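Local coordinates for thermophilic dibenzothiophene desulfurization enzyme C (PDB 5XDC), which probably oxidises dibenzothiophene to its sulfoxide and on to the sulfone with reduced FMN and molecular oxygen, as a DszC-family flavin monooxygenase, at residues I298-F302 and R358-M363; L18-T22 and E75-I80; I49-L55 and E120-L124. All coordinates share one frame; numbering follows the deposited sequence.

Contact 1 of 3, residues I298-F302 and R358-M363; sequences IYGEF and RLYEAM
Ile298 meets helix 331-363 with both of its branches. Its CG2, set opposite the backbone N, lies 3.9 Å from Ala362 CB, and CD1 at the end of the other branch reaches the backbone N of Ala362 at 3.8 Å. The side chain of Glu361, in one of its two modelled conformers, crosses Ile298 at about a right angle, and its OE2 forms a salt bridge with Arg350 of a second subunit. At Tyr299 the ring reaches toward the same helix, CE2 coming within 3.8 Å of Ala362 CB, and the CE1 side approaches CD2 of Leu359 in one of that residue's two conformers; its hydroxyl is hydrogen-bonded to Ser274 OG on helix 247-276. These packed helices belong to the all-helical C-terminal domain of the acyl-CoA dehydrogenase fold, and here they run roughly antiparallel, at 149°, with local axes 10.3 Å apart. The small Ala362 accepts both Ile298 and Tyr299 on one methyl. One turn further along, Phe302 presents its ring edge to Arg358: the extended arginine chain crosses it at about a right angle, with Arg358 CD 3.8 Å from Phe302 CZ and nearly in the ring plane. Beyond that edge Arg358 carries its guanidinium to a salt bridge with Glu354.

Contact 2 of 3, residues L18-T22 and E75-I80; sequences LDVAT and EAIAEI
Glu75 sends CG out opposite its backbone N (chi1 -177°) and stays extended to the carboxylate, which lays the whole chain against the forked end of Leu18. The two side chains cross at about a right angle: Leu18 CD2 sits 3.8 Å from Glu75 CB, and CD1 approaches Glu75 OE2 to 3.3 Å. Glu79 starts out in the same way but bends at its second torsion (chi2 62°), which folds its carboxylate back beside Thr22, with CG 3.8 Å from Thr22 OG1. Between these two glutamates the helices meet through alanines. Ala21 CB and Ala76 CB are 3.8 Å apart, and with such small groups at the interface the local axes approach to 9.2 Å at only 15° from parallel. Both helices belong to the N-terminal helical domain of the acyl-CoA dehydrogenase fold; Ile80 brings CG1 to 4.1 Å from Ala21 O and also packs on Phe91 of helix 85-104. Thr22 OG1 donates to Leu18 O at 3.0 Å, from the face of that carbonyl opposite to the one used by Thr22 N. A water donates to Thr22 O and, at 2.7 Å, to Glu79 OE1. The helices are thus joined by apolar packing and a water bridge: the Glu75 chain, carboxylate included, lies against the Leu18 methyls, while Glu79 packs through CG and takes the water on OE1.

Contact 3 of 3, residues I49-L55 and E120-L124; sequences IRRSGLL and ERWFL
Arg50 and Arg121 bring the two backbones to a CA-CA distance of 5.4 Å, at a place where two helices end in the N-terminal part of the acyl-CoA dehydrogenase fold. Helix 43-52 gives way at Gly53, whose phi is positive (83°); helix 107-119 closes in a Schellman motif at Arg121, which also has positive phi (57°) although it carries a long side chain. From there the chain runs toward strand 124-127. The two arginines reach past each other to the opposite backbone. In one of its two modelled conformers Arg121 donates from NH1 to Arg50 O at 2.8 Å, the acceptor lying well out of the guanidinium plane. Arg50 returns a weak bond from NE to Arg121 O, 3.2 Å away and near the plane of its own guanidinium. The stronger partners of Arg50 are carboxylates, Asp166, Asp164 and Asp47, which probably hold this group charged and with one face over Phe123 CB, which lies 3.6 Å from Arg50 NH2. Phe123 itself swings CG opposite its backbone N (chi1 -154°), which carries the ring against Leu55 and Ile49. Leu55 CD2 stands 3.8 Å from the ring centroid, almost on the normal, in a CH-pi contact, while Ile49 CG2 meets Phe123 CE2 at 3.9 Å and Arg46 adds a cation-pi interaction. With an alanine here, Leu55 CD2 would probably lose the face it packs on and Arg46 its aromatic partner, opening a gap beside Ile49. On the first segment Ser52 OG forms an ST turn, accepting from Leu54 N at 3.1 Å. In the segment 120-124, Trp122 NE1 donates to Glu120 OE1 at 2.8 Å, from above the carboxylate plane.

In the fold
Contacts 2 and 3 adjoin in the N-terminal helical region, their centres 14 Å apart and their segments alternating along the chain. Val20 CG1 packs on Ser52 CB at 3.7 Å, and Leu54 lies against Val20 and Ala21. Phe91 of helix 85-104 touches Ile80 from contact 2 and Ile49 from contact 3. That helix also carries Tyr93, whose side chain is about 7 Å from that of Phe123 and about 11 Å from that of Ile80. Contact 1 stands apart in the C-terminal domain, its nearest atoms about 14 Å from contact 2; the side chain of Met363 is about 8 Å from that of Arg366 and about 12 Å from a bound indole. Tyr93 and Arg366 bind FMN in another structure of the protein, FMN being absent from this chain.

Contact 1 of 3, residues I298-F302 and R358-M363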
ATOM      1  N   ILE B 298      -8.635   1.251  11.163  1.00 13.45           N
ATOM      2  CA  ILE B 298      -8.954   0.248  10.150  1.00 14.13           C
ATOM      3  C   ILE B 298     -10.365   0.460   9.637  1.00 12.11           C
ATOM      4  O   ILE B 298     -10.597   0.509   8.420  1.00 13.47           O
ATOM      5  CB  ILE B 298      -8.759  -1.171  10.713  1.00 12.50           C
ATOM      6  CG1 ILE B 298      -7.273  -1.462  10.876  1.00 14.46           C
ATOM      7  CG2 ILE B 298      -9.418  -2.218   9.792  1.00 15.49           C
ATOM      8  CD1 ILE B 298      -6.984  -2.708  11.680  1.00 23.19           C
ATOM      9  N   TYR B 299     -11.335   0.603  10.546  1.00 14.70           N
ATOM     10  CA  TYR B 299     -12.704   0.847  10.104  1.00 14.78           C
ATOM     11  C   TYR B 299     -12.807   2.141   9.308  1.00 12.53           C
ATOM     12  O   TYR B 299     -13.511   2.197   8.295  1.00 15.07           O
ATOM     13  CB  TYR B 299     -13.665   0.866  11.291  1.00 14.28           C
ATOM     14  CG  TYR B 299     -13.997  -0.540  11.751  1.00 12.64           C
ATOM     15  CD1 TYR B 299     -14.851  -1.348  11.006  1.00 14.41           C
ATOM     16  CD2 TYR B 299     -13.463  -1.064  12.919  1.00 14.63           C
ATOM     17  CE1 TYR B 299     -15.146  -2.631  11.401  1.00 15.67           C
ATOM     18  CE2 TYR B 299     -13.754  -2.351  13.311  1.00 14.45           C
ATOM     19  CZ  TYR B 299     -14.603  -3.120  12.549  1.00 16.01           C
ATOM     20  OH  TYR B 299     -14.905  -4.408  12.929  1.00 16.03           O
ATOM     21  N   GLY B 300     -12.093   3.180   9.735  1.00 12.91           N
ATOM     22  CA  GLY B 300     -12.190   4.458   9.051  1.00 13.81           C
ATOM     23  C   GLY B 300     -11.606   4.411   7.655  1.00 12.79           C
ATOM     24  O   GLY B 300     -12.207   4.920   6.704  1.00 15.62           O
ATOM     25  N   GLU B 301     -10.428   3.803   7.510  1.00 12.29           N
ATOM     26  CA  GLU B 301      -9.795   3.723   6.196  1.00 14.82           C
ATOM     27  C   GLU B 301     -10.702   3.012   5.203  1.00 16.61           C
ATOM     28  O   GLU B 301     -10.928   3.497   4.087  1.00 14.30           O
ATOM     29  CB  GLU B 301      -8.454   2.997   6.295  1.00 18.52           C
ATOM     30  N   PHE B 302     -11.229   1.853   5.593  1.00 14.01           N
ATOM     31  CA  PHE B 302     -12.022   1.065   4.664  1.00 14.02           C
ATOM     32  C   PHE B 302     -13.417   1.646   4.457  1.00 12.83           C
ATOM     33  O   PHE B 302     -13.915   1.644   3.325  1.00 15.02           O
ATOM     34  CB  PHE B 302     -12.093  -0.381   5.136  1.00 13.62           C
ATOM     35  CG  PHE B 302     -10.800  -1.113   4.979  1.00 14.56           C
ATOM     36  CD1 PHE B 302     -10.156  -1.127   3.767  1.00 15.29           C
ATOM     37  CD2 PHE B 302     -10.216  -1.774   6.052  1.00 18.82           C
ATOM     38  CE1 PHE B 302      -8.966  -1.794   3.607  1.00 21.98           C
ATOM     39  CE2 PHE B 302      -9.025  -2.444   5.890  1.00 19.93           C
ATOM     40  CZ  PHE B 302      -8.395  -2.441   4.677  1.00 22.45           C
ATOM     41  N   ARG B 358      -7.936  -7.760   5.893  1.00 14.01           N
ATOM     42  CA  ARG B 358      -7.353  -6.942   6.948  1.00 14.76           C
ATOM     43  C   ARG B 358      -8.310  -6.662   8.097  1.00 12.74           C
ATOM     44  O   ARG B 358      -7.851  -6.325   9.190  1.00 13.46           O
ATOM     45  CB  ARG B 358      -6.856  -5.619   6.361  1.00 16.68           C
ATOM     46  CG  ARG B 358      -5.603  -5.789   5.510  1.00 23.80           C
ATOM     47  CD  ARG B 358      -5.240  -4.487   4.819  1.00 40.63           C
ATOM     48  NE  ARG B 358      -4.239  -4.688   3.776  1.00 43.66           N
ATOM     49  CZ  ARG B 358      -3.888  -3.765   2.888  1.00 47.00           C
ATOM     50  NH1 ARG B 358      -4.457  -2.564   2.911  1.00 36.12           N
ATOM     51  NH2 ARG B 358      -2.960  -4.045   1.978  1.00 55.33           N
ATOM     52  N   LEU B 359      -9.623  -6.792   7.891  0.64 13.13           N
ATOM     53  CA  LEU B 359     -10.550  -6.542   8.989  0.64 12.90           C
ATOM     54  C   LEU B 359     -10.330  -7.504  10.152  0.64 14.38           C
ATOM     55  O   LEU B 359     -10.694  -7.175  11.283  0.64 14.83           O
ATOM     56  CB  LEU B 359     -12.000  -6.615   8.501  0.64 13.78           C
ATOM     57  CG  LEU B 359     -12.511  -5.343   7.815  0.64 12.71           C
ATOM     58  CD1 LEU B 359     -13.860  -5.580   7.158  0.64 12.87           C
ATOM     59  CD2 LEU B 359     -12.600  -4.211   8.810  0.64 13.65           C
ATOM     60  N   TYR B 360      -9.724  -8.671   9.915  1.00 13.86           N
ATOM     61  CA  TYR B 360      -9.394  -9.551  11.038  1.00 15.45           C
ATOM     62  C   TYR B 360      -8.510  -8.826  12.047  1.00 16.59           C
ATOM     63  O   TYR B 360      -8.615  -9.058  13.258  1.00 14.77           O
ATOM     64  CB  TYR B 360      -8.690 -10.821  10.554  1.00 12.91           C
ATOM     65  CG  TYR B 360      -9.625 -11.918  10.081  1.00 12.52           C
ATOM     66  CD1 TYR B 360     -10.172 -12.819  10.987  1.00 11.36           C
ATOM     67  CD2 TYR B 360      -9.947 -12.066   8.740  1.00 16.34           C
ATOM     68  CE1 TYR B 360     -11.025 -13.828  10.572  1.00 14.62           C
ATOM     69  CE2 TYR B 360     -10.805 -13.084   8.321  1.00 14.57           C
ATOM     70  CZ  TYR B 360     -11.336 -13.949   9.239  1.00 18.23           C
ATOM     71  OH  TYR B 360     -12.194 -14.948   8.837  1.00 17.90           O
ATOM     72  N   GLU B 361      -7.627  -7.952  11.560  0.58 15.96           N
ATOM     73  CA  GLU B 361      -6.716  -7.236  12.444  0.58 17.68           C
ATOM     74  C   GLU B 361      -7.481  -6.353  13.421  0.58 19.61           C
ATOM     75  O   GLU B 361      -7.037  -6.148  14.556  0.58 20.33           O
ATOM     76  CB  GLU B 361      -5.744  -6.412  11.599  0.58 16.01           C
ATOM     77  CG  GLU B 361      -4.581  -5.816  12.355  0.58 15.24           C
ATOM     78  CD  GLU B 361      -3.561  -5.162  11.433  0.58 16.87           C
ATOM     79  OE1 GLU B 361      -3.289  -3.962  11.621  0.58 14.56           O
ATOM     80  OE2 GLU B 361      -3.002  -5.845  10.541  0.58 16.96           O
ATOM     81  N   ALA B 362      -8.645  -5.850  13.009  1.00 15.33           N
ATOM     82  CA  ALA B 362      -9.475  -5.047  13.887  1.00 22.49           C
ATOM     83  C   ALA B 362     -10.286  -5.901  14.853  1.00 23.76           C
ATOM     84  O   ALA B 362     -10.587  -5.453  15.962  1.00 22.96           O
ATOM     85  CB  ALA B 362     -10.426  -4.175  13.064  1.00 17.63           C
ATOM     86  N   MET B 363     -10.638  -7.124  14.458  1.00 18.57           N
ATOM     87  CA  MET B 363     -11.516  -7.973  15.252  1.00 16.16           C
ATOM     88  C   MET B 363     -10.766  -8.781  16.302  1.00 16.12           C
ATOM     89  O   MET B 363     -11.312  -9.020  17.385  1.00 18.94           O
ATOM     90  CB  MET B 363     -12.293  -8.925  14.336  1.00 15.01           C
ATOM     91  CG  MET B 363     -13.334  -8.229  13.480  1.00 14.40           C
ATOM     92  SD  MET B 363     -14.383  -9.369  12.558  1.00 19.25           S
ATOM     93  CE  MET B 363     -13.215  -9.894  11.328  1.00 17.35           C
TER

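Contact 2 of 3, residues L18-T22 and E75-I80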
ATOM      1  N   LEU B  18     -36.158  -1.592  -4.447  1.00 24.51           N
ATOM      2  CA  LEU B  18     -35.026  -1.695  -3.535  1.00 20.37           C
ATOM      3  C   LEU B  18     -35.450  -2.214  -2.168  1.00 26.02           C
ATOM      4  O   LEU B  18     -34.694  -2.951  -1.534  1.00 23.77           O
ATOM      5  CB  LEU B  18     -34.330  -0.340  -3.412  1.00 27.04           C
ATOM      6  CG  LEU B  18     -33.730   0.189  -4.719  1.00 37.25           C
ATOM      7  CD1 LEU B  18     -33.143   1.569  -4.493  1.00 42.41           C
ATOM      8  CD2 LEU B  18     -32.665  -0.764  -5.273  1.00 31.76           C
ATOM      9  N   ASP B  19     -36.652  -1.861  -1.700  1.00 22.68           N
ATOM     10  CA  ASP B  19     -37.159  -2.461  -0.469  1.00 22.30           C
ATOM     11  C   ASP B  19     -37.313  -3.974  -0.610  1.00 15.30           C
ATOM     12  O   ASP B  19     -37.003  -4.726   0.317  1.00 24.94           O
ATOM     13  CB  ASP B  19     -38.506  -1.844  -0.095  1.00 25.05           C
ATOM     14  CG  ASP B  19     -38.397  -0.380   0.296  1.00 37.37           C
ATOM     15  OD1 ASP B  19     -37.270   0.097   0.526  1.00 31.13           O
ATOM     16  OD2 ASP B  19     -39.453   0.281   0.393  1.00 35.58           O
ATOM     17  N   VAL B  20     -37.824  -4.433  -1.752  1.00 18.83           N
ATOM     18  CA  VAL B  20     -37.980  -5.870  -1.963  1.00 18.20           C
ATOM     19  C   VAL B  20     -36.627  -6.557  -1.923  1.00 17.71           C
ATOM     20  O   VAL B  20     -36.472  -7.611  -1.303  1.00 19.05           O
ATOM     21  CB  VAL B  20     -38.708  -6.135  -3.289  1.00 17.41           C
ATOM     22  CG1 VAL B  20     -38.702  -7.630  -3.636  1.00 20.31           C
ATOM     23  CG2 VAL B  20     -40.147  -5.624  -3.185  1.00 25.60           C
ATOM     24  N   ALA B  21     -35.626  -5.968  -2.578  1.00 19.90           N
ATOM     25  CA  ALA B  21     -34.288  -6.559  -2.568  1.00 19.79           C
ATOM     26  C   ALA B  21     -33.706  -6.580  -1.159  1.00 17.62           C
ATOM     27  O   ALA B  21     -33.076  -7.565  -0.746  1.00 17.58           O
ATOM     28  CB  ALA B  21     -33.371  -5.790  -3.522  1.00 21.19           C
ATOM     29  N   THR B  22     -33.913  -5.499  -0.402  1.00 20.10           N
ATOM     30  CA  THR B  22     -33.425  -5.439   0.970  1.00 19.40           C
ATOM     31  C   THR B  22     -34.042  -6.541   1.817  1.00 20.99           C
ATOM     32  O   THR B  22     -33.345  -7.191   2.609  1.00 20.05           O
ATOM     33  CB  THR B  22     -33.715  -4.057   1.567  1.00 22.81           C
ATOM     34  OG1 THR B  22     -32.906  -3.078   0.913  1.00 23.29           O
ATOM     35  CG2 THR B  22     -33.412  -4.011   3.060  1.00 31.42           C
ATOM     36  N   GLU B  75     -28.021  -1.258  -7.673  1.00 15.26           N
ATOM     37  CA  GLU B  75     -28.147  -1.134  -6.224  1.00 15.72           C
ATOM     38  C   GLU B  75     -28.693  -2.420  -5.619  1.00 13.19           C
ATOM     39  O   GLU B  75     -28.242  -2.862  -4.552  1.00 14.89           O
ATOM     40  CB  GLU B  75     -29.031   0.070  -5.884  1.00 19.23           C
ATOM     41  CG  GLU B  75     -29.169   0.317  -4.390  1.00 32.60           C
ATOM     42  CD  GLU B  75     -29.790   1.674  -4.038  1.00 44.63           C
ATOM     43  OE1 GLU B  75     -30.035   1.900  -2.835  1.00 50.79           O
ATOM     44  OE2 GLU B  75     -30.034   2.507  -4.944  1.00 37.79           O
ATOM     45  N   ALA B  76     -29.663  -3.045  -6.300  1.00 12.75           N
ATOM     46  CA  ALA B  76     -30.234  -4.296  -5.814  1.00 12.30           C
ATOM     47  C   ALA B  76     -29.199  -5.415  -5.840  1.00 11.92           C
ATOM     48  O   ALA B  76     -29.152  -6.244  -4.926  1.00 14.73           O
ATOM     49  CB  ALA B  76     -31.456  -4.686  -6.649  1.00 14.32           C
ATOM     50  N   ILE B  77     -28.372  -5.460  -6.886  1.00 13.73           N
ATOM     51  CA  ILE B  77     -27.302  -6.459  -6.962  1.00 13.68           C
ATOM     52  C   ILE B  77     -26.371  -6.321  -5.766  1.00 13.51           C
ATOM     53  O   ILE B  77     -26.024  -7.307  -5.105  1.00 14.13           O
ATOM     54  CB  ILE B  77     -26.527  -6.316  -8.285  1.00 12.04           C
ATOM     55  CG1 ILE B  77     -27.377  -6.759  -9.483  1.00 12.58           C
ATOM     56  CG2 ILE B  77     -25.235  -7.135  -8.256  1.00 14.55           C
ATOM     57  CD1 ILE B  77     -26.840  -6.327 -10.822  1.00 14.42           C
ATOM     58  N   ALA B  78     -25.908  -5.098  -5.506  1.00 13.48           N
ATOM     59  CA  ALA B  78     -24.995  -4.876  -4.384  1.00 13.92           C
ATOM     60  C   ALA B  78     -25.648  -5.247  -3.061  1.00 15.07           C
ATOM     61  O   ALA B  78     -25.005  -5.834  -2.179  1.00 14.42           O
ATOM     62  CB  ALA B  78     -24.518  -3.420  -4.368  1.00 14.22           C
ATOM     63  N   GLU B  79     -26.930  -4.926  -2.900  1.00 13.73           N
ATOM     64  CA  GLU B  79     -27.600  -5.224  -1.638  1.00 14.02           C
ATOM     65  C   GLU B  79     -27.684  -6.729  -1.424  1.00 16.47           C
ATOM     66  O   GLU B  79     -27.366  -7.238  -0.342  1.00 15.59           O
ATOM     67  CB  GLU B  79     -28.991  -4.589  -1.629  1.00 17.16           C
ATOM     68  CG  GLU B  79     -29.831  -4.916  -0.403  1.00 17.01           C
ATOM     69  CD  GLU B  79     -29.222  -4.418   0.895  1.00 22.44           C
ATOM     70  OE1 GLU B  79     -29.451  -5.057   1.945  1.00 26.68           O
ATOM     71  OE2 GLU B  79     -28.487  -3.409   0.867  1.00 23.43           O
ATOM     72  N   ILE B  80     -28.105  -7.460  -2.453  1.00 14.58           N
ATOM     73  CA  ILE B  80     -28.205  -8.908  -2.305  1.00 13.29           C
ATOM     74  C   ILE B  80     -26.824  -9.510  -2.100  1.00 12.65           C
ATOM     75  O   ILE B  80     -26.645 -10.407  -1.272  1.00 13.90           O
ATOM     76  CB  ILE B  80     -28.931  -9.522  -3.516  1.00 12.40           C
ATOM     77  CG1 ILE B  80     -30.396  -9.071  -3.498  1.00 15.86           C
ATOM     78  CG2 ILE B  80     -28.852 -11.026  -3.482  1.00 14.53           C
ATOM     79  CD1 ILE B  80     -31.203  -9.475  -4.710  1.00 18.26           C
TER
HETATM   80  O   HOH W   1     -30.959  -6.262   3.890  1.00 29.30           O

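Contact 3 of 3, residues I49-L55 and E120-L124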
ATOM      1  N   ILE B  49     -36.490 -15.267  -5.245  1.00 17.81           N
ATOM      2  CA  ILE B  49     -36.221 -14.201  -6.204  1.00 15.05           C
ATOM      3  C   ILE B  49     -37.266 -14.218  -7.316  1.00 16.38           C
ATOM      4  O   ILE B  49     -37.732 -13.163  -7.772  1.00 16.94           O
ATOM      5  CB  ILE B  49     -34.782 -14.330  -6.747  1.00 14.33           C
ATOM      6  CG1 ILE B  49     -33.788 -14.032  -5.621  1.00 15.00           C
ATOM      7  CG2 ILE B  49     -34.575 -13.404  -7.941  1.00 18.28           C
ATOM      8  CD1 ILE B  49     -32.336 -14.279  -6.004  1.00 17.34           C
ATOM      9  N   ARG B  50     -37.653 -15.415  -7.768  1.00 17.68           N
ATOM     10  CA  ARG B  50     -38.687 -15.531  -8.787  1.00 15.29           C
ATOM     11  C   ARG B  50     -39.993 -14.890  -8.322  1.00 15.31           C
ATOM     12  O   ARG B  50     -40.608 -14.115  -9.061  1.00 18.33           O
ATOM     13  CB  ARG B  50     -38.916 -17.001  -9.138  1.00 14.80           C
ATOM     14  CG  ARG B  50     -37.879 -17.619 -10.054  1.00 16.86           C
ATOM     15  CD  ARG B  50     -38.333 -19.013 -10.518  1.00 18.29           C
ATOM     16  NE  ARG B  50     -37.413 -19.592 -11.495  1.00 16.41           N
ATOM     17  CZ  ARG B  50     -36.370 -20.385 -11.206  1.00 14.49           C
ATOM     18  NH1 ARG B  50     -36.088 -20.710  -9.952  1.00 16.52           N
ATOM     19  NH2 ARG B  50     -35.594 -20.841 -12.176  1.00 17.88           N
ATOM     20  N   ARG B  51     -40.417 -15.196  -7.092  1.00 17.89           N
ATOM     21  CA  ARG B  51     -41.681 -14.669  -6.569  1.00 18.34           C
ATOM     22  C   ARG B  51     -41.638 -13.159  -6.365  1.00 23.93           C
ATOM     23  O   ARG B  51     -42.689 -12.512  -6.378  1.00 21.72           O
ATOM     24  CB  ARG B  51     -42.037 -15.351  -5.245  1.00 20.36           C
ATOM     25  CG  ARG B  51     -42.362 -16.829  -5.361  1.00 29.44           C
ATOM     26  CD  ARG B  51     -42.934 -17.389  -4.065  1.00 32.15           C
ATOM     27  NE  ARG B  51     -42.055 -17.224  -2.908  1.00 35.09           N
ATOM     28  CZ  ARG B  51     -41.121 -18.096  -2.535  1.00 30.00           C
ATOM     29  NH1 ARG B  51     -40.904 -19.197  -3.239  1.00 28.93           N
ATOM     30  NH2 ARG B  51     -40.392 -17.855  -1.454  1.00 31.83           N
ATOM     31  N   SER B  52     -40.443 -12.587  -6.211  1.00 19.48           N
ATOM     32  CA  SER B  52     -40.301 -11.174  -5.880  1.00 19.09           C
ATOM     33  C   SER B  52     -40.624 -10.263  -7.051  1.00 16.37           C
ATOM     34  O   SER B  52     -40.919  -9.080  -6.836  1.00 17.45           O
ATOM     35  CB  SER B  52     -38.874 -10.903  -5.413  1.00 18.08           C
ATOM     36  OG  SER B  52     -38.012 -10.803  -6.529  1.00 17.85           O
ATOM     37  N   GLY B  53     -40.566 -10.776  -8.283  1.00 18.54           N
ATOM     38  CA  GLY B  53     -40.725  -9.956  -9.465  1.00 18.25           C
ATOM     39  C   GLY B  53     -39.473  -9.239  -9.938  1.00 14.11           C
ATOM     40  O   GLY B  53     -39.452  -8.751 -11.072  1.00 16.45           O
ATOM     41  N   LEU B  54     -38.400  -9.199  -9.140  1.00 15.22           N
ATOM     42  CA  LEU B  54     -37.249  -8.385  -9.507  1.00 15.30           C
ATOM     43  C   LEU B  54     -36.509  -8.890 -10.748  1.00 13.15           C
ATOM     44  O   LEU B  54     -35.799  -8.105 -11.386  1.00 15.14           O
ATOM     45  CB  LEU B  54     -36.276  -8.279  -8.328  1.00 16.10           C
ATOM     46  CG  LEU B  54     -36.812  -7.592  -7.070  1.00 15.66           C
ATOM     47  CD1 LEU B  54     -35.690  -7.473  -6.038  1.00 19.07           C
ATOM     48  CD2 LEU B  54     -37.416  -6.230  -7.375  1.00 20.46           C
ATOM     49  N   LEU B  55     -36.665 -10.158 -11.139  1.00 14.76           N
ATOM     50  CA  LEU B  55     -36.025 -10.602 -12.376  1.00 15.86           C
ATOM     51  C   LEU B  55     -36.555  -9.839 -13.584  1.00 13.75           C
ATOM     52  O   LEU B  55     -35.895  -9.811 -14.630  1.00 15.27           O
ATOM     53  CB  LEU B  55     -36.212 -12.110 -12.578  1.00 15.25           C
ATOM     54  CG  LEU B  55     -35.606 -13.022 -11.502  1.00 17.23           C
ATOM     55  CD1 LEU B  55     -36.127 -14.469 -11.570  1.00 17.69           C
ATOM     56  CD2 LEU B  55     -34.076 -13.034 -11.583  1.00 14.10           C
ATOM     57  N   GLU B 120     -43.705 -16.795 -16.657  1.00 20.26           N
ATOM     58  CA  GLU B 120     -43.065 -18.016 -16.198  1.00 19.28           C
ATOM     59  C   GLU B 120     -41.954 -17.757 -15.187  1.00 20.29           C
ATOM     60  O   GLU B 120     -41.308 -18.710 -14.747  1.00 19.83           O
ATOM     61  CB  GLU B 120     -42.515 -18.786 -17.405  1.00 20.18           C
ATOM     62  CG  GLU B 120     -43.603 -19.153 -18.442  1.00 21.12           C
ATOM     63  CD  GLU B 120     -43.089 -20.010 -19.586  1.00 27.17           C
ATOM     64  OE1 GLU B 120     -41.914 -20.432 -19.563  1.00 26.05           O
ATOM     65  OE2 GLU B 120     -43.874 -20.270 -20.525  1.00 27.55           O
ATOM     66  N   ARG B 121     -41.723 -16.497 -14.819  1.00 20.55           N
ATOM     67  CA  ARG B 121     -40.749 -16.127 -13.790  0.53 17.53           C
ATOM     68  C   ARG B 121     -39.355 -16.658 -14.133  1.00 16.02           C
ATOM     69  O   ARG B 121     -38.703 -17.332 -13.332  1.00 19.11           O
ATOM     70  CB  ARG B 121     -41.220 -16.598 -12.414  0.53 20.13           C
ATOM     71  CG  ARG B 121     -42.587 -16.001 -12.052  0.53 17.99           C
ATOM     72  CD  ARG B 121     -42.882 -16.009 -10.568  0.53 18.22           C
ATOM     73  NE  ARG B 121     -44.091 -15.244 -10.257  0.53 31.88           N
ATOM     74  CZ  ARG B 121     -44.132 -13.931 -10.018  0.53 42.63           C
ATOM     75  NH1 ARG B 121     -43.025 -13.179 -10.043  0.53 15.10           N
ATOM     76  NH2 ARG B 121     -45.303 -13.360  -9.750  0.53 29.09           N
ATOM     77  N   TRP B 122     -38.895 -16.323 -15.334  1.00 15.96           N
ATOM     78  CA  TRP B 122     -37.615 -16.819 -15.834  1.00 12.92           C
ATOM     79  C   TRP B 122     -36.435 -16.263 -15.049  1.00 17.31           C
ATOM     80  O   TRP B 122     -36.333 -15.058 -14.818  1.00 16.47           O
ATOM     81  CB  TRP B 122     -37.436 -16.460 -17.298  1.00 16.23           C
ATOM     82  CG  TRP B 122     -38.203 -17.314 -18.247  1.00 15.12           C
ATOM     83  CD1 TRP B 122     -39.073 -18.331 -17.940  1.00 19.89           C
ATOM     84  CD2 TRP B 122     -38.166 -17.229 -19.667  1.00 14.00           C
ATOM     85  NE1 TRP B 122     -39.576 -18.877 -19.096  1.00 17.46           N
ATOM     86  CE2 TRP B 122     -39.037 -18.219 -20.169  1.00 18.21           C
ATOM     87  CE3 TRP B 122     -37.486 -16.405 -20.571  1.00 15.49           C
ATOM     88  CZ2 TRP B 122     -39.229 -18.413 -21.537  1.00 17.87           C
ATOM     89  CZ3 TRP B 122     -37.685 -16.598 -21.931  1.00 18.59           C
ATOM     90  CH2 TRP B 122     -38.554 -17.587 -22.397  1.00 18.70           C
ATOM     91  N   PHE B 123     -35.534 -17.163 -14.680  1.00 18.06           N
ATOM     92  CA  PHE B 123     -34.231 -16.863 -14.098  1.00 14.02           C
ATOM     93  C   PHE B 123     -33.230 -17.365 -15.137  1.00 15.84           C
ATOM     94  O   PHE B 123     -33.179 -18.567 -15.410  1.00 16.92           O
ATOM     95  CB  PHE B 123     -34.099 -17.572 -12.749  1.00 14.74           C
ATOM     96  CG  PHE B 123     -33.157 -16.920 -11.764  1.00 12.82           C
ATOM     97  CD1 PHE B 123     -31.964 -16.365 -12.166  1.00 13.55           C
ATOM     98  CD2 PHE B 123     -33.476 -16.905 -10.415  1.00 16.03           C
ATOM     99  CE1 PHE B 123     -31.102 -15.797 -11.227  1.00 14.31           C
ATOM    100  CE2 PHE B 123     -32.621 -16.344  -9.488  1.00 16.58           C
ATOM    101  CZ  PHE B 123     -31.441 -15.783  -9.909  1.00 15.01           C
ATOM    102  N   LEU B 124     -32.496 -16.453 -15.771  1.00 13.75           N
ATOM    103  CA  LEU B 124     -31.650 -16.785 -16.917  1.00 12.86           C
ATOM    104  C   LEU B 124     -30.290 -17.291 -16.463  1.00 13.50           C
ATOM    105  O   LEU B 124     -29.709 -16.770 -15.500  1.00 18.16           O
ATOM    106  CB  LEU B 124     -31.460 -15.574 -17.835  1.00 13.62           C
ATOM    107  CG  LEU B 124     -32.717 -14.910 -18.414  1.00 14.42           C
ATOM    108  CD1 LEU B 124     -32.358 -13.631 -19.158  1.00 17.16           C
ATOM    109  CD2 LEU B 124     -33.434 -15.865 -19.344  1.00 16.29           C
TER